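Local coordinates for protein N-acetylglucosamine-6-phosphate deacetylase (Thermotoga maritima, PDB 1O12) that probably removes the acetyl group of N-acetylglucosamine 6-phosphate by hydrolysis, with the aid of one bound metal ion per subunit, at residues A[21-26]-A[342-347]; A[53-58]-A[324-329]; A[147-152]-A[174-179]; A[210-215]-A[242-247]; A[237-242]-A[265-270]. All blocks are in the same frame, centred on the assembly; numbering follows the deposited sequence.

Contact 1 (A[21-26]-A[342-347]); sequences VDPIDG and RGRIAE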
# COMPACT_ATOMS: atom_id res chain seq x y z
N VAL A 21 24.67 16.92 -5.06
CA VAL A 21 23.49 16.30 -4.53
C VAL A 21 23.76 15.54 -3.26
O VAL A 21 24.44 14.53 -3.28
CB VAL A 21 22.88 15.31 -5.53
CG1 VAL A 21 21.58 14.81 -5.02
CG2 VAL A 21 22.73 15.97 -6.90
N ASP A 22 23.24 16.06 -2.15
CA ASP A 22 23.36 15.43 -0.85
C ASP A 22 21.94 15.02 -0.39
O ASP A 22 20.98 15.78 -0.53
CB ASP A 22 23.99 16.41 0.16
CG ASP A 22 24.26 15.77 1.52
OD1 ASP A 22 25.19 14.95 1.61
OD2 ASP A 22 23.54 16.07 2.49
N PRO A 23 21.79 13.81 0.15
CA PRO A 23 20.52 13.26 0.63
C PRO A 23 19.89 14.12 1.70
O PRO A 23 18.68 14.09 1.89
CB PRO A 23 20.91 11.93 1.24
CG PRO A 23 22.26 11.63 0.66
CD PRO A 23 22.91 12.96 0.56
N ILE A 24 20.71 14.87 2.43
CA ILE A 24 20.18 15.67 3.53
C ILE A 24 20.15 17.17 3.29
O ILE A 24 19.17 17.83 3.61
CB ILE A 24 20.98 15.37 4.82
CG1 ILE A 24 20.68 13.94 5.28
CG2 ILE A 24 20.59 16.34 5.93
CD1 ILE A 24 21.53 13.52 6.45
N ASP A 25 21.21 17.70 2.71
CA ASP A 25 21.28 19.11 2.46
C ASP A 25 20.63 19.51 1.14
O ASP A 25 20.57 20.69 0.82
CB ASP A 25 22.76 19.57 2.51
CG ASP A 25 23.38 19.36 3.88
OD1 ASP A 25 22.66 19.57 4.90
OD2 ASP A 25 24.57 18.99 3.96
N GLY A 26 20.14 18.55 0.37
CA GLY A 26 19.50 18.92 -0.89
C GLY A 26 20.47 19.01 -2.06
O GLY A 26 21.62 18.56 -1.97
N ARG A 342 29.79 7.74 4.61
CA ARG A 342 29.59 7.41 3.20
C ARG A 342 28.16 7.87 2.88
O ARG A 342 27.43 8.24 3.78
CB ARG A 342 29.70 5.90 3.02
CG ARG A 342 30.67 5.42 1.98
CD ARG A 342 32.10 5.67 2.39
NE ARG A 342 32.52 4.88 3.55
CZ ARG A 342 32.60 3.56 3.57
NH1 ARG A 342 32.28 2.85 2.49
NH2 ARG A 342 33.01 2.94 4.68
N GLY A 343 27.79 7.87 1.61
CA GLY A 343 26.45 8.26 1.20
C GLY A 343 26.14 9.74 1.37
O GLY A 343 24.99 10.15 1.44
N ARG A 344 27.19 10.54 1.42
CA ARG A 344 27.03 11.97 1.61
C ARG A 344 28.08 12.74 0.84
O ARG A 344 29.12 12.20 0.44
CB ARG A 344 27.19 12.32 3.10
CG ARG A 344 26.16 11.68 4.05
CD ARG A 344 24.80 12.32 3.87
NE ARG A 344 24.79 13.77 4.10
CZ ARG A 344 24.96 14.36 5.28
NH1 ARG A 344 25.18 13.64 6.39
NH2 ARG A 344 24.88 15.70 5.37
N ILE A 345 27.77 14.02 0.62
CA ILE A 345 28.68 14.96 0.00
C ILE A 345 28.60 16.10 0.99
O ILE A 345 27.92 17.09 0.76
CB ILE A 345 28.24 15.51 -1.37
CG1 ILE A 345 28.19 14.39 -2.41
CG2 ILE A 345 29.28 16.57 -1.82
CD1 ILE A 345 27.95 14.90 -3.85
N ALA A 346 29.29 15.91 2.11
CA ALA A 346 29.34 16.89 3.19
C ALA A 346 30.74 16.88 3.81
O ALA A 346 31.43 15.86 3.84
CB ALA A 346 28.28 16.54 4.25
N GLU A 347 31.16 18.02 4.32
CA GLU A 347 32.46 18.12 4.95
C GLU A 347 32.67 17.10 6.07
O GLU A 347 31.82 16.95 6.95
CB GLU A 347 32.67 19.53 5.45
CG GLU A 347 33.05 20.45 4.31
CD GLU A 347 32.93 21.92 4.65
OE1 GLU A 347 33.16 22.27 5.83
OE2 GLU A 347 32.61 22.71 3.71
O HOH W 1 26.79 19.21 2.15

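Contact 2 (A[53-58]-A[324-329]); sequences LMPGFV and ELAKVS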
# COMPACT_ATOMS: atom_id res chain seq x y z
N LEU A 53 26.81 15.58 -9.43
CA LEU A 53 27.75 14.89 -8.55
C LEU A 53 26.91 14.29 -7.43
O LEU A 53 26.17 15.02 -6.76
CB LEU A 53 28.76 15.85 -7.95
CG LEU A 53 29.95 15.15 -7.27
CD1 LEU A 53 30.88 14.65 -8.35
CD2 LEU A 53 30.72 16.11 -6.34
N MSE A 54 27.01 12.98 -7.24
CA MSE A 54 26.25 12.31 -6.20
C MSE A 54 27.16 11.38 -5.39
O MSE A 54 28.28 11.08 -5.81
CB MSE A 54 25.15 11.44 -6.82
CG MSE A 54 24.26 12.09 -7.86
SE MSE A 54 22.90 10.81 -8.54
CE MSE A 54 21.90 10.60 -6.85
N PRO A 55 26.68 10.93 -4.22
CA PRO A 55 27.47 10.02 -3.37
C PRO A 55 27.65 8.72 -4.17
O PRO A 55 26.77 8.36 -4.94
CB PRO A 55 26.58 9.81 -2.15
CG PRO A 55 25.82 11.10 -2.08
CD PRO A 55 25.45 11.35 -3.53
N GLY A 56 28.79 8.05 -4.01
CA GLY A 56 29.01 6.81 -4.74
C GLY A 56 27.88 5.82 -4.47
O GLY A 56 27.50 5.61 -3.33
N PHE A 57 27.33 5.23 -5.52
CA PHE A 57 26.24 4.27 -5.39
C PHE A 57 26.70 3.08 -4.55
O PHE A 57 27.89 2.78 -4.49
CB PHE A 57 25.80 3.78 -6.77
CG PHE A 57 25.26 4.87 -7.65
CD1 PHE A 57 25.37 4.77 -9.04
CD2 PHE A 57 24.65 6.00 -7.10
CE1 PHE A 57 24.87 5.78 -9.86
CE2 PHE A 57 24.15 7.01 -7.91
CZ PHE A 57 24.26 6.91 -9.29
N VAL A 58 25.72 2.43 -3.93
CA VAL A 58 25.92 1.29 -3.08
C VAL A 58 24.97 0.15 -3.50
O VAL A 58 23.75 0.33 -3.50
CB VAL A 58 25.64 1.66 -1.60
CG1 VAL A 58 25.83 0.43 -0.72
CG2 VAL A 58 26.57 2.84 -1.15
N GLU A 324 16.27 12.65 -3.87
CA GLU A 324 15.65 11.43 -3.40
C GLU A 324 16.35 10.19 -3.96
O GLU A 324 16.36 9.13 -3.30
CB GLU A 324 14.18 11.37 -3.81
CG GLU A 324 13.28 12.35 -3.08
CD GLU A 324 11.98 12.51 -3.83
OE1 GLU A 324 12.05 13.05 -4.95
OE2 GLU A 324 10.91 12.08 -3.33
N LEU A 325 16.89 10.32 -5.17
CA LEU A 325 17.60 9.25 -5.83
C LEU A 325 18.89 8.96 -5.09
O LEU A 325 19.38 7.84 -5.14
CB LEU A 325 17.96 9.63 -7.26
CG LEU A 325 17.01 9.27 -8.39
CD1 LEU A 325 17.65 9.75 -9.71
CD2 LEU A 325 16.74 7.77 -8.42
N ALA A 326 19.43 9.96 -4.40
CA ALA A 326 20.63 9.74 -3.62
C ALA A 326 20.33 8.85 -2.42
O ALA A 326 21.18 8.07 -1.96
CB ALA A 326 21.21 11.07 -3.15
N LYS A 327 19.12 8.96 -1.89
CA LYS A 327 18.78 8.16 -0.72
C LYS A 327 18.62 6.71 -1.11
O LYS A 327 19.16 5.83 -0.46
CB LYS A 327 17.52 8.68 -0.07
CG LYS A 327 17.63 10.10 0.42
CD LYS A 327 16.33 10.50 1.09
CE LYS A 327 16.45 11.81 1.82
NZ LYS A 327 15.24 12.00 2.67
N VAL A 328 17.89 6.49 -2.20
CA VAL A 328 17.65 5.14 -2.66
C VAL A 328 18.85 4.49 -3.32
O VAL A 328 18.96 3.27 -3.33
CB VAL A 328 16.44 5.09 -3.65
CG1 VAL A 328 15.22 5.70 -2.98
CG2 VAL A 328 16.77 5.79 -4.99
N SER A 329 19.77 5.29 -3.85
CA SER A 329 20.94 4.70 -4.50
C SER A 329 22.16 4.56 -3.60
O SER A 329 23.08 3.84 -3.94
CB SER A 329 21.32 5.46 -5.77
OG SER A 329 21.73 6.77 -5.46
O HOH W 2 23.83 8.59 -4.21

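Contact 3 (A[147-152]-A[174-179]); sequences PSEREL and LLRLVK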
# COMPACT_ATOMS: atom_id res chain seq x y z
N PRO A 147 18.66 -22.79 10.28
CA PRO A 147 19.93 -22.41 10.90
C PRO A 147 20.21 -23.32 12.08
O PRO A 147 19.28 -23.76 12.78
CB PRO A 147 19.68 -20.97 11.32
CG PRO A 147 18.18 -20.93 11.53
CD PRO A 147 17.67 -21.71 10.36
N SER A 148 21.49 -23.60 12.31
CA SER A 148 21.90 -24.49 13.40
C SER A 148 23.00 -23.81 14.18
O SER A 148 23.70 -22.97 13.64
CB SER A 148 22.45 -25.78 12.81
OG SER A 148 23.73 -25.55 12.26
N GLU A 149 23.16 -24.20 15.44
CA GLU A 149 24.20 -23.63 16.31
C GLU A 149 25.58 -23.88 15.70
O GLU A 149 26.50 -23.06 15.86
CB GLU A 149 24.13 -24.27 17.69
CG GLU A 149 24.81 -23.51 18.80
CD GLU A 149 23.97 -22.35 19.28
OE1 GLU A 149 22.73 -22.53 19.37
OE2 GLU A 149 24.54 -21.27 19.59
N ARG A 150 25.71 -25.01 15.00
CA ARG A 150 26.94 -25.41 14.33
C ARG A 150 27.27 -24.47 13.16
O ARG A 150 28.44 -24.16 12.92
CB ARG A 150 26.81 -26.84 13.81
CG ARG A 150 27.96 -27.37 12.94
CD ARG A 150 27.63 -28.79 12.42
NE ARG A 150 27.14 -29.64 13.52
CZ ARG A 150 26.71 -30.90 13.40
NH1 ARG A 150 26.68 -31.51 12.21
NH2 ARG A 150 26.30 -31.57 14.49
N GLU A 151 26.26 -24.04 12.42
CA GLU A 151 26.54 -23.14 11.31
C GLU A 151 26.65 -21.69 11.78
O GLU A 151 27.47 -20.93 11.29
CB GLU A 151 25.47 -23.27 10.22
CG GLU A 151 25.58 -24.55 9.43
CD GLU A 151 24.50 -24.68 8.38
OE1 GLU A 151 24.55 -23.94 7.37
OE2 GLU A 151 23.59 -25.53 8.58
N LEU A 152 25.83 -21.32 12.75
CA LEU A 152 25.88 -19.97 13.23
C LEU A 152 27.32 -19.58 13.54
O LEU A 152 27.71 -18.42 13.36
CB LEU A 152 25.03 -19.84 14.48
CG LEU A 152 24.78 -18.38 14.86
CD1 LEU A 152 23.71 -17.81 13.89
CD2 LEU A 152 24.32 -18.27 16.33
N LEU A 174 19.52 -16.47 14.43
CA LEU A 174 20.10 -15.48 13.55
C LEU A 174 20.22 -14.12 14.22
O LEU A 174 21.09 -13.33 13.87
CB LEU A 174 19.29 -15.37 12.25
CG LEU A 174 19.10 -16.68 11.48
CD1 LEU A 174 18.22 -16.40 10.27
CD2 LEU A 174 20.45 -17.30 11.06
N LEU A 175 19.36 -13.85 15.20
CA LEU A 175 19.44 -12.57 15.88
C LEU A 175 20.78 -12.39 16.57
O LEU A 175 21.18 -11.27 16.90
CB LEU A 175 18.35 -12.46 16.92
CG LEU A 175 16.98 -12.41 16.28
CD1 LEU A 175 15.92 -12.61 17.35
CD2 LEU A 175 16.83 -11.07 15.58
N ARG A 176 21.49 -13.47 16.79
CA ARG A 176 22.76 -13.30 17.45
C ARG A 176 23.81 -12.73 16.54
O ARG A 176 24.88 -12.36 17.00
CB ARG A 176 23.20 -14.61 18.05
CG ARG A 176 22.40 -14.92 19.29
CD ARG A 176 22.56 -16.34 19.69
NE ARG A 176 23.98 -16.64 19.83
CZ ARG A 176 24.44 -17.88 19.85
NH1 ARG A 176 23.59 -18.89 19.74
NH2 ARG A 176 25.75 -18.10 19.96
N LEU A 177 23.48 -12.63 15.25
CA LEU A 177 24.43 -12.13 14.25
C LEU A 177 24.55 -10.63 14.20
O LEU A 177 25.60 -10.11 13.85
CB LEU A 177 24.07 -12.62 12.86
CG LEU A 177 24.09 -14.14 12.70
CD1 LEU A 177 23.73 -14.51 11.25
CD2 LEU A 177 25.47 -14.66 13.07
N VAL A 178 23.48 -9.93 14.56
CA VAL A 178 23.51 -8.48 14.50
C VAL A 178 24.67 -7.87 15.28
O VAL A 178 25.24 -6.86 14.86
CB VAL A 178 22.18 -7.88 14.96
CG1 VAL A 178 22.23 -6.34 14.92
CG2 VAL A 178 21.07 -8.37 14.03
N LYS A 179 25.03 -8.48 16.40
CA LYS A 179 26.13 -7.94 17.21
C LYS A 179 27.45 -8.15 16.50
O LYS A 179 28.47 -7.63 16.93
CB LYS A 179 26.17 -8.61 18.61
CG LYS A 179 26.58 -10.09 18.57
CD LYS A 179 26.29 -10.88 19.87
CE LYS A 179 26.62 -12.39 19.65
NZ LYS A 179 26.22 -13.33 20.78

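Contact 4 (A[210-215]-A[242-247]); sequences FPNGLK and GVHLSR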
# COMPACT_ATOMS: atom_id res chain seq x y z
N PHE A 210 11.68 -6.69 -2.36
CA PHE A 210 10.23 -6.55 -2.14
C PHE A 210 9.58 -6.28 -3.50
O PHE A 210 10.05 -5.44 -4.27
CB PHE A 210 10.00 -5.36 -1.20
CG PHE A 210 8.54 -5.05 -0.95
CD1 PHE A 210 7.91 -5.51 0.20
CD2 PHE A 210 7.82 -4.26 -1.84
CE1 PHE A 210 6.60 -5.21 0.46
CE2 PHE A 210 6.49 -3.94 -1.60
CZ PHE A 210 5.87 -4.41 -0.44
N PRO A 211 8.46 -6.96 -3.80
CA PRO A 211 7.79 -7.95 -2.96
C PRO A 211 8.00 -9.36 -3.50
O PRO A 211 7.24 -10.27 -3.17
CB PRO A 211 6.35 -7.55 -3.09
CG PRO A 211 6.28 -7.29 -4.57
CD PRO A 211 7.55 -6.52 -4.88
N ASN A 212 9.01 -9.54 -4.34
CA ASN A 212 9.24 -10.88 -4.89
C ASN A 212 9.63 -11.86 -3.76
O ASN A 212 10.41 -11.52 -2.87
CB ASN A 212 10.35 -10.87 -5.94
CG ASN A 212 10.27 -9.67 -6.90
OD1 ASN A 212 11.05 -8.71 -6.78
ND2 ASN A 212 9.34 -9.74 -7.86
N GLY A 213 9.07 -13.06 -3.80
CA GLY A 213 9.41 -14.07 -2.79
C GLY A 213 8.71 -13.90 -1.46
O GLY A 213 9.25 -14.25 -0.41
N LEU A 214 7.50 -13.37 -1.49
CA LEU A 214 6.73 -13.17 -0.26
C LEU A 214 5.27 -13.50 -0.51
O LEU A 214 4.80 -13.52 -1.66
CB LEU A 214 6.85 -11.73 0.20
CG LEU A 214 8.28 -11.25 0.46
CD1 LEU A 214 8.37 -9.76 0.16
CD2 LEU A 214 8.69 -11.58 1.91
N LYS A 215 4.54 -13.79 0.56
CA LYS A 215 3.13 -14.06 0.37
C LYS A 215 2.55 -12.66 0.09
O LYS A 215 3.01 -11.66 0.66
CB LYS A 215 2.51 -14.63 1.64
CG LYS A 215 1.07 -15.07 1.47
CD LYS A 215 0.94 -16.57 1.11
CE LYS A 215 1.19 -17.47 2.31
NZ LYS A 215 1.23 -18.90 1.89
N GLY A 242 11.78 -3.11 -14.40
CA GLY A 242 10.52 -3.13 -15.11
C GLY A 242 9.88 -4.50 -15.19
O GLY A 242 8.74 -4.63 -15.63
N VAL A 243 10.62 -5.52 -14.75
CA VAL A 243 10.13 -6.89 -14.76
C VAL A 243 9.83 -7.41 -13.34
O VAL A 243 8.74 -7.94 -13.11
CB VAL A 243 11.15 -7.80 -15.46
CG1 VAL A 243 10.60 -9.21 -15.61
CG2 VAL A 243 11.50 -7.19 -16.82
N HIS A 244 10.78 -7.30 -12.41
CA HIS A 244 10.55 -7.75 -11.03
C HIS A 244 9.38 -6.96 -10.41
O HIS A 244 8.68 -7.46 -9.53
CB HIS A 244 11.80 -7.60 -10.18
CG HIS A 244 12.83 -8.65 -10.47
ND1 HIS A 244 13.59 -8.66 -11.62
CD2 HIS A 244 13.16 -9.77 -9.79
CE1 HIS A 244 14.34 -9.74 -11.64
NE2 HIS A 244 14.10 -10.43 -10.54
N LEU A 245 9.19 -5.73 -10.89
CA LEU A 245 8.07 -4.88 -10.50
C LEU A 245 7.70 -4.08 -11.74
O LEU A 245 8.58 -3.71 -12.54
CB LEU A 245 8.43 -3.85 -9.44
CG LEU A 245 8.83 -4.20 -8.02
CD1 LEU A 245 10.24 -4.75 -8.03
CD2 LEU A 245 8.77 -2.90 -7.19
N SER A 246 6.42 -3.80 -11.92
CA SER A 246 6.05 -3.00 -13.08
C SER A 246 6.25 -1.55 -12.66
O SER A 246 6.37 -1.24 -11.47
CB SER A 246 4.58 -3.22 -13.45
OG SER A 246 3.70 -2.82 -12.40
N ARG A 247 6.28 -0.66 -13.64
CA ARG A 247 6.42 0.74 -13.34
C ARG A 247 5.29 1.17 -12.35
O ARG A 247 5.53 1.91 -11.41
CB ARG A 247 6.42 1.55 -14.65
CG ARG A 247 5.17 2.39 -14.94
CD ARG A 247 5.47 3.89 -15.10
NE ARG A 247 6.37 4.14 -16.24
CZ ARG A 247 6.96 5.31 -16.49
NH1 ARG A 247 7.76 5.45 -17.55
NH2 ARG A 247 6.76 6.35 -15.67

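Contact 5 (A[237-242]-A[265-270]); sequences ELICDG and VTDSIS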
# COMPACT_ATOMS: atom_id res chain seq x y z
N GLU A 237 14.06 -3.28 -0.40
CA GLU A 237 14.93 -3.17 -1.55
C GLU A 237 14.07 -3.44 -2.79
O GLU A 237 13.16 -4.25 -2.76
CB GLU A 237 16.18 -4.09 -1.41
CG GLU A 237 16.02 -5.55 -1.65
CD GLU A 237 17.33 -6.33 -1.44
OE1 GLU A 237 17.42 -7.45 -1.96
OE2 GLU A 237 18.27 -5.84 -0.75
N LEU A 238 14.31 -2.70 -3.87
CA LEU A 238 13.55 -2.85 -5.09
C LEU A 238 14.42 -3.05 -6.34
O LEU A 238 15.40 -2.34 -6.53
CB LEU A 238 12.71 -1.59 -5.33
CG LEU A 238 11.80 -0.91 -4.32
CD1 LEU A 238 11.09 0.23 -5.07
CD2 LEU A 238 10.77 -1.88 -3.70
N ILE A 239 14.07 -4.01 -7.18
CA ILE A 239 14.82 -4.22 -8.41
C ILE A 239 14.10 -3.44 -9.52
O ILE A 239 13.06 -3.89 -9.98
CB ILE A 239 14.86 -5.72 -8.79
CG1 ILE A 239 15.59 -6.51 -7.71
CG2 ILE A 239 15.54 -5.90 -10.16
CD1 ILE A 239 15.31 -8.00 -7.76
N CYS A 240 14.63 -2.29 -9.94
CA CYS A 240 13.96 -1.49 -10.95
C CYS A 240 14.24 -1.77 -12.40
O CYS A 240 14.67 -0.88 -13.13
CB CYS A 240 14.20 -0.02 -10.70
SG CYS A 240 13.43 0.46 -9.21
N ASP A 241 13.94 -2.99 -12.81
CA ASP A 241 14.17 -3.41 -14.17
C ASP A 241 12.90 -3.48 -15.00
O ASP A 241 12.95 -3.87 -16.16
CB ASP A 241 14.86 -4.78 -14.18
CG ASP A 241 14.06 -5.84 -13.45
OD1 ASP A 241 14.58 -6.97 -13.36
OD2 ASP A 241 12.94 -5.56 -12.97
N GLY A 242 11.78 -3.11 -14.40
CA GLY A 242 10.52 -3.13 -15.11
C GLY A 242 9.88 -4.50 -15.19
O GLY A 242 8.74 -4.63 -15.63
N VAL A 265 18.68 -1.76 -5.63
CA VAL A 265 19.49 -2.96 -5.64
C VAL A 265 19.53 -3.47 -7.09
O VAL A 265 18.66 -3.14 -7.90
CB VAL A 265 18.81 -4.00 -4.67
CG1 VAL A 265 18.64 -5.31 -5.32
CG2 VAL A 265 19.58 -4.10 -3.36
N THR A 266 20.52 -4.28 -7.43
CA THR A 266 20.62 -4.77 -8.78
C THR A 266 20.15 -6.23 -8.92
O THR A 266 19.40 -6.54 -9.84
CB THR A 266 22.08 -4.56 -9.28
OG1 THR A 266 22.07 -4.04 -10.61
CG2 THR A 266 22.88 -5.84 -9.21
N ASP A 267 20.56 -7.10 -7.99
CA ASP A 267 20.22 -8.52 -8.01
C ASP A 267 20.70 -9.08 -9.34
O ASP A 267 20.16 -10.04 -9.89
CB ASP A 267 18.70 -8.73 -7.85
CG ASP A 267 18.29 -10.22 -7.60
OD1 ASP A 267 18.92 -10.93 -6.76
OD2 ASP A 267 17.31 -10.68 -8.23
N SER A 268 21.73 -8.44 -9.86
CA SER A 268 22.35 -8.80 -11.11
C SER A 268 23.08 -10.15 -11.03
O SER A 268 23.56 -10.57 -9.97
CB SER A 268 23.34 -7.69 -11.48
OG SER A 268 24.16 -8.00 -12.57
N ILE A 269 23.14 -10.85 -12.15
CA ILE A 269 23.87 -12.11 -12.18
C ILE A 269 25.00 -11.99 -13.22
O ILE A 269 25.06 -10.99 -13.94
CB ILE A 269 22.96 -13.30 -12.53
CG1 ILE A 269 22.32 -13.10 -13.90
CG2 ILE A 269 21.92 -13.46 -11.43
CD1 ILE A 269 21.36 -14.22 -14.29
N SER A 270 25.90 -12.97 -13.26
CA SER A 270 27.02 -12.99 -14.20
C SER A 270 26.61 -12.68 -15.65
O SER A 270 27.35 -12.03 -16.37
CB SER A 270 27.69 -14.36 -14.16
OG SER A 270 26.75 -15.39 -14.43
O HOH W 3 16.73 -1.20 -8.58

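Contact 1 (A[21-26]-A[342-347])
The guanidinium of Arg344 has Ile24 CD1 over the centre of one face, 3.6 Å above the plane, while Asp22 CG and Asp25 OD2 lie in plane at its edge. Arginine chi2 and chi3 are both bent, and the group turns its side to Asp22, Arg344 NE lying 2.8 Å from Asp22 OD1 and NH2 3.2 Å from Asp22 OD2. The two planes are 51° apart, so this side-on grip of one nitrogen per oxygen is a twisted one. Asp22 holds CG anti to its backbone N (chi1 -175°), and each of its oxygens is shared. The anti lone pair of Asp22 OD1 takes a nearly straight bond from Ile345 N (2.9 Å, 174°), leaving the syn one to Arg344 NE. OD2 accepts Asp25 N on its anti lone pair and Ile24 N from above the carboxylate plane. An alanine in place of Asp22 would probably leave Arg344 without its main counter-charge and the 22-25 turn free to move. Asp25 OD2 adds a longer salt bridge to Arg344 NH2 (3.6 Å), and a water joins the same oxygen to Ile345 O. The backbone bonds to Asp22 OD2 make an Asx turn within an Asx motif. It shapes the connection between antiparallel strands 18-22 and 26-35, and the salt-bridge network ties that connection to the loop running from helix 322-336 to strand 353-356.

Contact 2 (A[53-58]-A[324-329])
Met54, a selenomethionine, aims its terminal methyl at helix 322-336, whereas Phe57 presents its ring obliquely to Ser329 one turn further on. Met54 bends at its last torsion (chi3 66°), which brings CE to 3.5 Å from Ala326 N and 3.8 Å from Ala326 CB. Pro55 adds CD against the same CB. The CD2 side of the Phe57 ring does the touching, with CD2 3.4 Å from Ser329 OG. That hydroxyl of Ser329 stands between its own backbone N and carbonyl carbon (chi1 65°), and OG donates back to Leu325 O at 2.6 Å. Ser329 N reaches Leu325 O too, from the opposite face of the carbonyl plane. A water at the rim of the Phe57 ring, in its plane, donates to both Ser329 OG and Pro55 O. Past the ring, Val58 N binds Ser329 O (3.0 Å), nearly along the C=O axis. Helix 322-336 here covers strand 52-59 of a TIM-barrel-clan hydrolase, segments 324-329 and 53-55 running at 35° to each other. The Met54 methyl and Pro55 pack on the Leu325-Ala326 turn, and next to them the buried polar atoms of Ser329 are satisfied by helix, strand and water.

Contact 3 (A[147-152]-A[174-179])
Glu149 and Arg176 close the outer side of a contact in which a short N-capped helix, about 149-152 and weakly bonded, lies against the helically coiled backbone of 174-179. Both pieces belong to connections between parallel strands of the TIM-barrel-clan domain, the first between 121-127 and 159-164, the second between 159-164 and 183-186. Arg176 NH1 donates to Glu149 OE2 at 2.6 Å and almost in line (172°). It meets that oxygen on its syn side, and the carboxylate and guanidinium planes are nearly coplanar, 21° apart. The helix start has its own acceptor: Ser148, the N-cap, takes Glu151 N on OG at 3.0 Å. Glu151 is engaged elsewhere, its OE1 held by Arg145 in a salt bridge and by the hydroxyl of Tyr130, while Leu152 O receives Arg180 NH1. The rest of the contact is apolar. Pro147 CB meets Leu174 CD2 at 3.8 Å, and Leu152 runs past Leu177 in the opposite direction, Leu152 CD1 lying 3.7 Å from Leu177 CD2. Leu152 CG is anti to the backbone N (chi1 -167°), which carries it out toward 174-179, where its two methyls serve different partners. CD1 goes to the apolar seam, whereas Leu152 CD2 covers one guanidinium face of Arg176, 3.5 Å above the plane and over its centre.

Contact 4 (A[210-215]-A[242-247])
Phe210 meets Leu245 through its carbonyl, Phe210 O lying 3.8 Å from Leu245 CD1, while its ring is directed elsewhere. One face of that ring is covered by the next residue: Pro211, entered through a cis peptide bond, sets CB 3.7 Å above the plane of the Phe210 ring, over its centre. Across the contact, Pro211 CD touches Leu245 CG at 4.1 Å. Asn212 then carries the polar link. With CG anti to its carbonyl carbon (chi1 -42°), the amide reaches His244, where ND2 bonds and OD1 only packs. Asn212 ND2 donates to His244 O (2.9 Å, 166°), in the carbonyl plane and on a lone pair, with the oxygen close to the amide plane as well. Asn212 OD1 lies at the edge of the His244 ring, in plane, nearest His244 CB (3.7 Å); amide and ring planes stand 88° apart. His244 ND1 is hydrogen-bonded to Asp241 OD1. Gly213 takes the third position of a type II turn from Pro211 to Leu214, its positive phi suiting a glycine. Asn212, Gly213 and His244 are predicted to bind substrate, and the Asn212 side chain is about 7 Å from the iron, so the bond joins two loops predicted to line the substrate site. His219 of the second subunit packs on Pro211 and Asn212, and its ND1 makes a weak hydrogen bond to His244 O. The two loops follow neighbouring parallel strands, 206-207 and 235-239, and lead into helices 223-230 and 247-257; Phe210 packs on both helices and Leu245 on the second.

Contact 5 (A[237-242]-A[265-270])
At Ile239 and Val265 the backbones of 237-242 and 265-270 run beside each other, continuing parallel strands 235-239 and 262-265, and meet directly through only a weak bond, Val265 N to Leu238 O (3.5 Å). In this TIM-barrel-type hydrolase the C-terminal ends of the barrel strands carry the active site, and Asp267, predicted to be its proton donor/acceptor, lies just beyond, about 5 Å from the iron. Ile239 serves both residues. Ile239 CG1 is anti to the carbonyl carbon (chi1 -63°) and touches Val265 CG1 at 4.1 Å, while Ile239 CD1 reaches Asp267, 3.5 Å from Asp267 CB and 3.4 Å from Asp267 OD2. The other carboxylate oxygen, OD1, is bonded by His63 NE2. An alanine in place of Ile239 would probably open a gap beside Val265 CG1 and leave the CB and OD2 side of Asp267 less closely packed. Val265 is also flanked by Glu237, whose OE2 lies 3.4 Å from Val265 CG2. That glutamate is well satisfied elsewhere, OE2 by a salt bridge to Arg206 and OE1 by His61 ND1 and His209 N, so the valine packs beside a buried charged network. Where the chain turns away at Cys240, centre of an inverse gamma turn, one water links the two backbones: it donates to Leu238 O and Val265 O and accepts from Cys240 N at 2.7 Å.

Contacts 2 to 5 are buried, 2 and 5 with every touching residue inside, whereas contact 1 is only partly buried; contact 3 keeps its ion pair at the outer side of an apolar seam. Contacts 1 and 2 hold neighbouring strands, 18-22 and 52-59, and touch through Val21 and Leu53, yet one relies on charges and the other on a methyl, a ring and a serine. Contacts 4 and 5 share Gly242, contact 4 lying in the loop after strand 235-239, with His244 packing on Ile239; they border the predicted active site, and contact 4 also reaches the second subunit. Contact 3 lies on the opposite side of the chain's centre from contact 2.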